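PDB 6QDI: PA14 domain-containing protein from Clostridium clariflavum, which probably senses plant-biomass polysaccharides outside the cell, as the tandem calcium-binding PA14 region of a membrane-anchored anti-sigma factor of the RsgI type. Local coordinates for residues L121-S124 with R130-V133; L108-N113 with G117-E122. One frame throughout, in Å; residues are numbered along the deposited sequence.

Contact 1: residues L121-S124 with R130-V133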
loop_
_atom_site.group_PDB
_atom_site.type_symbol
_atom_site.label_atom_id
_atom_site.label_comp_id
_atom_site.label_asym_id
_atom_site.label_seq_id
_atom_site.Cartn_x
_atom_site.Cartn_y
_atom_site.Cartn_z
ATOM N N LEU A 121 17.162 11.704 -2.258
ATOM C CA LEU A 121 16.902 13.142 -1.990
ATOM C C LEU A 121 18.203 13.877 -1.686
ATOM O O LEU A 121 18.885 13.566 -0.689
ATOM C CB LEU A 121 15.952 13.291 -0.793
ATOM C CG LEU A 121 15.613 14.726 -0.425
ATOM C CD1 LEU A 121 14.781 15.401 -1.491
ATOM C CD2 LEU A 121 14.947 14.727 0.939
ATOM N N GLU A 122 18.488 14.848 -2.544
ATOM C CA GLU A 122 19.647 15.736 -2.389
ATOM C C GLU A 122 19.174 17.149 -2.193
ATOM O O GLU A 122 18.023 17.516 -2.507
ATOM C CB GLU A 122 20.560 15.663 -3.640
ATOM C CG GLU A 122 21.178 14.295 -3.874
ATOM C CD GLU A 122 21.816 14.261 -5.226
ATOM O OE1 GLU A 122 21.111 13.937 -6.191
ATOM O OE2 GLU A 122 22.986 14.697 -5.350
ATOM N N TRP A 123 20.102 17.996 -1.732
ATOM C CA TRP A 123 19.868 19.440 -1.656
ATOM C C TRP A 123 21.126 20.206 -2.057
ATOM O O TRP A 123 22.229 19.677 -2.071
ATOM C CB TRP A 123 19.334 19.897 -0.277
ATOM C CG TRP A 123 20.233 19.724 0.914
ATOM C CD1 TRP A 123 21.516 19.220 0.951
ATOM C CD2 TRP A 123 19.921 20.132 2.233
ATOM N NE1 TRP A 123 21.974 19.237 2.241
ATOM C CE2 TRP A 123 21.014 19.799 3.050
ATOM C CE3 TRP A 123 18.797 20.693 2.813
ATOM C CZ2 TRP A 123 21.011 20.039 4.422
ATOM C CZ3 TRP A 123 18.795 20.942 4.171
ATOM C CH2 TRP A 123 19.878 20.598 4.964
ATOM N N SER A 124 20.919 21.471 -2.421
ATOM C CA SER A 124 22.009 22.426 -2.578
ATOM C C SER A 124 21.466 23.824 -2.236
ATOM O O SER A 124 20.259 24.093 -2.222
ATOM C CB SER A 124 22.570 22.415 -3.992
ATOM O OG SER A 124 21.663 22.960 -4.928
ATOM N N ARG A 130 26.020 20.497 -3.370
ATOM C CA ARG A 130 25.013 19.473 -3.638
ATOM C C ARG A 130 25.412 18.167 -2.995
ATOM O O ARG A 130 26.526 17.669 -3.150
ATOM C CB ARG A 130 24.839 19.268 -5.087
ATOM C CG ARG A 130 23.851 18.163 -5.430
ATOM C CD ARG A 130 23.547 18.112 -6.892
ATOM N NE ARG A 130 22.697 16.959 -7.202
ATOM C CZ ARG A 130 22.037 16.786 -8.332
ATOM N NH1 ARG A 130 22.114 17.658 -9.324
ATOM N NH2 ARG A 130 21.300 15.712 -8.495
ATOM N N SER A 131 24.468 17.592 -2.265
ATOM C CA SER A 131 24.721 16.389 -1.477
ATOM C C SER A 131 23.407 15.734 -1.114
ATOM O O SER A 131 22.368 16.391 -1.075
ATOM C CB SER A 131 25.451 16.754 -0.168
ATOM O OG SER A 131 24.677 17.618 0.638
ATOM N N ILE A 132 23.457 14.452 -0.770
ATOM C CA ILE A 132 22.353 13.804 -0.104
ATOM C C ILE A 132 22.015 14.639 1.128
ATOM O O ILE A 132 22.884 15.075 1.876
ATOM C CB ILE A 132 22.732 12.359 0.280
ATOM C CG1 ILE A 132 22.896 11.521 -0.991
ATOM C CG2 ILE A 132 21.686 11.744 1.225
ATOM C CD1 ILE A 132 21.579 11.270 -1.679
ATOM N N VAL A 133 20.724 14.833 1.397
ATOM C CA VAL A 133 20.338 15.558 2.609
ATOM C C VAL A 133 20.791 14.702 3.792
ATOM O O VAL A 133 20.403 13.538 3.889
ATOM C CB VAL A 133 18.833 15.831 2.693
ATOM C CG1 VAL A 133 18.568 16.577 3.986
ATOM C CG2 VAL A 133 18.378 16.665 1.517
HETATM O O HOH W 1 18.379 12.324 2.311
HETATM O O HOH W 2 24.741 18.676 3.206
#

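Contact 2: residues L108-N113 with G117-E122. With CA (calcium ion), chain D.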
loop_
_atom_site.group_PDB
_atom_site.type_symbol
_atom_site.label_atom_id
_atom_site.label_comp_id
_atom_site.label_asym_id
_atom_site.label_seq_id
_atom_site.Cartn_x
_atom_site.Cartn_y
_atom_site.Cartn_z
ATOM N N LEU A 108 7.764 13.068 2.252
ATOM C CA LEU A 108 8.135 12.567 0.944
ATOM C C LEU A 108 7.370 11.259 0.764
ATOM O O LEU A 108 7.543 10.332 1.549
ATOM C CB LEU A 108 9.636 12.351 0.837
ATOM C CG LEU A 108 10.207 12.129 -0.591
ATOM C CD1 LEU A 108 11.707 12.358 -0.606
ATOM C CD2 LEU A 108 9.953 10.774 -1.190
ATOM N N GLU A 109 6.543 11.208 -0.284
ATOM C CA GLU A 109 5.817 10.007 -0.651
ATOM C C GLU A 109 6.419 9.424 -1.935
ATOM O O GLU A 109 6.831 10.174 -2.823
ATOM C CB GLU A 109 4.338 10.331 -0.828
ATOM C CG GLU A 109 3.665 10.635 0.488
ATOM C CD GLU A 109 2.244 11.143 0.422
ATOM O OE1 GLU A 109 1.707 11.337 -0.684
ATOM O OE2 GLU A 109 1.642 11.269 1.509
ATOM N N TYR A 110 6.449 8.100 -2.008
ATOM C CA TYR A 110 7.164 7.399 -3.070
ATOM C C TYR A 110 6.417 6.113 -3.423
ATOM O O TYR A 110 5.867 5.457 -2.521
ATOM C CB TYR A 110 8.583 7.046 -2.528
ATOM C CG TYR A 110 9.246 5.960 -3.337
ATOM C CD1 TYR A 110 9.881 6.228 -4.537
ATOM C CD2 TYR A 110 9.123 4.629 -2.957
ATOM C CE1 TYR A 110 10.387 5.205 -5.321
ATOM C CE2 TYR A 110 9.575 3.591 -3.753
ATOM C CZ TYR A 110 10.200 3.886 -4.950
ATOM O OH TYR A 110 10.655 2.853 -5.723
ATOM N N PHE A 111 6.476 5.696 -4.692
ATOM C CA PHE A 111 6.034 4.359 -5.049
ATOM C C PHE A 111 6.890 3.693 -6.078
ATOM O O PHE A 111 7.457 4.356 -6.959
ATOM C CB PHE A 111 4.535 4.311 -5.465
ATOM C CG PHE A 111 4.208 4.872 -6.837
ATOM C CD1 PHE A 111 4.242 4.061 -7.969
ATOM C CD2 PHE A 111 3.826 6.189 -7.001
ATOM C CE1 PHE A 111 3.905 4.548 -9.212
ATOM C CE2 PHE A 111 3.467 6.673 -8.250
ATOM C CZ PHE A 111 3.509 5.877 -9.363
ATOM N N ASN A 112 6.905 2.362 -6.027
ATOM C CA ASN A 112 7.419 1.503 -7.089
ATOM C C ASN A 112 6.267 0.738 -7.686
ATOM O O ASN A 112 5.536 0.059 -6.962
ATOM C CB ASN A 112 8.494 0.552 -6.616
ATOM C CG ASN A 112 9.188 -0.120 -7.782
ATOM O OD1 ASN A 112 9.154 0.419 -8.878
ATOM N ND2 ASN A 112 9.822 -1.282 -7.574
ATOM N N ASN A 113 6.117 0.808 -9.014
ATOM C CA ASN A 113 5.089 0.078 -9.749
ATOM C C ASN A 113 5.782 -0.799 -10.808
ATOM O O ASN A 113 5.766 -0.460 -11.992
ATOM C CB ASN A 113 4.119 1.046 -10.386
ATOM C CG ASN A 113 2.972 0.360 -11.100
ATOM O OD1 ASN A 113 2.744 -0.818 -11.001
ATOM N ND2 ASN A 113 2.226 1.140 -11.802
ATOM N N GLY A 117 13.293 -0.123 -8.247
ATOM C CA GLY A 117 12.813 0.900 -7.346
ATOM C C GLY A 117 13.997 1.634 -6.742
ATOM O O GLY A 117 14.901 1.002 -6.235
ATOM N N PHE A 118 13.971 2.972 -6.818
ATOM C CA PHE A 118 14.992 3.783 -6.187
ATOM C C PHE A 118 14.425 5.171 -5.891
ATOM O O PHE A 118 13.532 5.645 -6.593
ATOM C CB PHE A 118 16.297 3.840 -6.996
ATOM C CG PHE A 118 16.168 4.278 -8.428
ATOM C CD1 PHE A 118 16.004 5.620 -8.756
ATOM C CD2 PHE A 118 16.340 3.358 -9.450
ATOM C CE1 PHE A 118 15.949 6.030 -10.089
ATOM C CE2 PHE A 118 16.321 3.771 -10.782
ATOM C CZ PHE A 118 16.112 5.085 -11.097
ATOM N N VAL A 119 15.014 5.832 -4.896
ATOM C CA VAL A 119 14.654 7.186 -4.567
ATOM C C VAL A 119 15.807 7.796 -3.774
ATOM O O VAL A 119 16.299 7.209 -2.794
ATOM C CB VAL A 119 13.309 7.277 -3.837
ATOM C CG1 VAL A 119 13.229 6.484 -2.555
ATOM C CG2 VAL A 119 12.929 8.722 -3.580
ATOM N N LYS A 120 16.236 8.967 -4.192
ATOM C CA LYS A 120 17.351 9.667 -3.563
ATOM C C LYS A 120 17.031 11.142 -3.465
ATOM O O LYS A 120 16.691 11.756 -4.486
ATOM C CB LYS A 120 18.624 9.490 -4.436
ATOM C CG LYS A 120 19.915 10.041 -3.916
ATOM C CD LYS A 120 21.093 9.596 -4.804
ATOM C CE LYS A 120 22.348 10.442 -4.737
ATOM N NZ LYS A 120 23.451 9.684 -5.358
ATOM N N LEU A 121 17.162 11.704 -2.258
ATOM C CA LEU A 121 16.902 13.142 -1.990
ATOM C C LEU A 121 18.203 13.877 -1.686
ATOM O O LEU A 121 18.885 13.566 -0.689
ATOM C CB LEU A 121 15.952 13.291 -0.793
ATOM C CG LEU A 121 15.613 14.726 -0.425
ATOM C CD1 LEU A 121 14.781 15.401 -1.491
ATOM C CD2 LEU A 121 14.947 14.727 0.939
ATOM N N GLU A 122 18.488 14.848 -2.544
ATOM C CA GLU A 122 19.647 15.736 -2.389
ATOM C C GLU A 122 19.174 17.149 -2.193
ATOM O O GLU A 122 18.023 17.516 -2.507
ATOM C CB GLU A 122 20.560 15.663 -3.640
ATOM C CG GLU A 122 21.178 14.295 -3.874
ATOM C CD GLU A 122 21.816 14.261 -5.226
ATOM O OE1 GLU A 122 21.111 13.937 -6.191
ATOM O OE2 GLU A 122 22.986 14.697 -5.350
HETATM CA CA CA D . 9.854 0.802 -11.087
#

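Contact 1: residues L121-S124 with R130-V133
Trp123 and Ser131 form an antiparallel hydrogen-bonded pair that fastens the short strand 131-132 to strand 117-125, within one sheet of the first PA14 beta-sandwich domain. Two backbone bonds close the pair: Trp123 N reaches Ser131 O at 2.9 Å, and Ser131 N returns to Trp123 O at 3.1 Å. Beyond the neighbouring non-hydrogen-bonded pair of Glu122 and Ile132, where the side chains diverge, Val133 N gives a third bond to Leu121 O.

The tight part lies on the inner side, around Val133. Its CG1 stands anti to the backbone N (chi1 180°), which leaves CG2 beside that nitrogen and directed at strand 121-124. There CG2 rests over the face of the Trp123 indole, 3.9 Å from the centroid of the five-membered ring, a CH-pi contact, while also touching Leu121 CG. A beta-branched valine suits this place because both methyls are held close to the backbone and can cover the broad indole. Ile53, from strand 44-53 of the facing sheet, packs on both Trp123 and Val133.

The other side is polar and more open. Arg130, extended from CG to NE, grips the Glu122 carboxylate side-on: NE meets OE2 at 2.9 Å, and NH2 meets OE1 also at 2.9 Å. Both oxygens lie near the guanidinium plane, yet the nitrogens approach from above the carboxylate, whose plane is turned 49° away. The long, flexible arginine can span the surface to do this, and Tyr64 adds a cation-pi contact to it.

Water finishes the indole edge, lying in the ring plane: one molecule accepts from Trp123 NE1 at 3.0 Å and also bonds Ser131 OG at 2.8 Å.

Contact 2: residues L108-N113 with G117-E122
Tyr110 has CG anti to its main-chain nitrogen (chi1 162°), which carries the ring across to Val119, and a similar torsion in Asn112 (chi1 -169°) sends the amide to the Gly117 end of the facing strand. Val119 answers with CG1, which sits over one face of the tyrosine ring, displaced toward the rim, 4.2 Å from the centroid in a CH-pi contact. Val119 CB comes closer still, 3.7 Å from Tyr110 CD1.

The two strands run nearly antiparallel, but they belong to different sheets, their short axes 7.2 Å apart at closest approach; with the brief link between them they make a beta-arch, joined by side chains across the sandwich. Leucines extend the apolar seam: Leu108 CD2 lies 4.3 Å from Val119 CG2, and Leu108 also meets Leu121. Leucine and valine fit an interior where compact hydrocarbon must fill the gap between sheets.

Toward the link between the strands the filling turns polar. Tyr110 OH passes 3.3 Å from Gly117 CA, where a residue without a side chain leaves room, and its buried hydroxyl is satisfied by a hydrogen bond with Asp68 O. Asn112 uses its two amide ends differently: OD1 binds the calcium ion at 2.3 Å, while ND2 bonds to Gly115 O, which fixes the rotation of the group. Asp68 and Asn69, with the carbonyls of Thr114 and Asn116, also ligate this ion, so the metal ties the arch to the end of strand 59-68.

Strand 104-113 is flanked in its sheet by strands 44-53 and 71-75, whose Trp49 and Val71 both pack against Leu108 and Val119; strand 117-125 lies beside strand 59-68 in the other sheet.

Overall arrangement
Strand 117-125 carries both contacts, which share Leu121 and Glu122 and have centres 14 Å apart. Contact 2 works across the sandwich, sheet against sheet, whereas contact 1 adds a short strand within one sheet. Leu121 serves both directions with the same methyl: CD2 lies 4.0 Å from Val133 CG2 and 4.3 Å from Leu108 CD1, making the hydrophobic interior continuous. Glu122, by contrast, uses its carboxylate only in contact 1. The metal belongs to contact 2: Trp123 CA is already 23.2 Å from the calcium ion bound by Asn112, so contact 1 is structural packing at the end of the domain remote from that site.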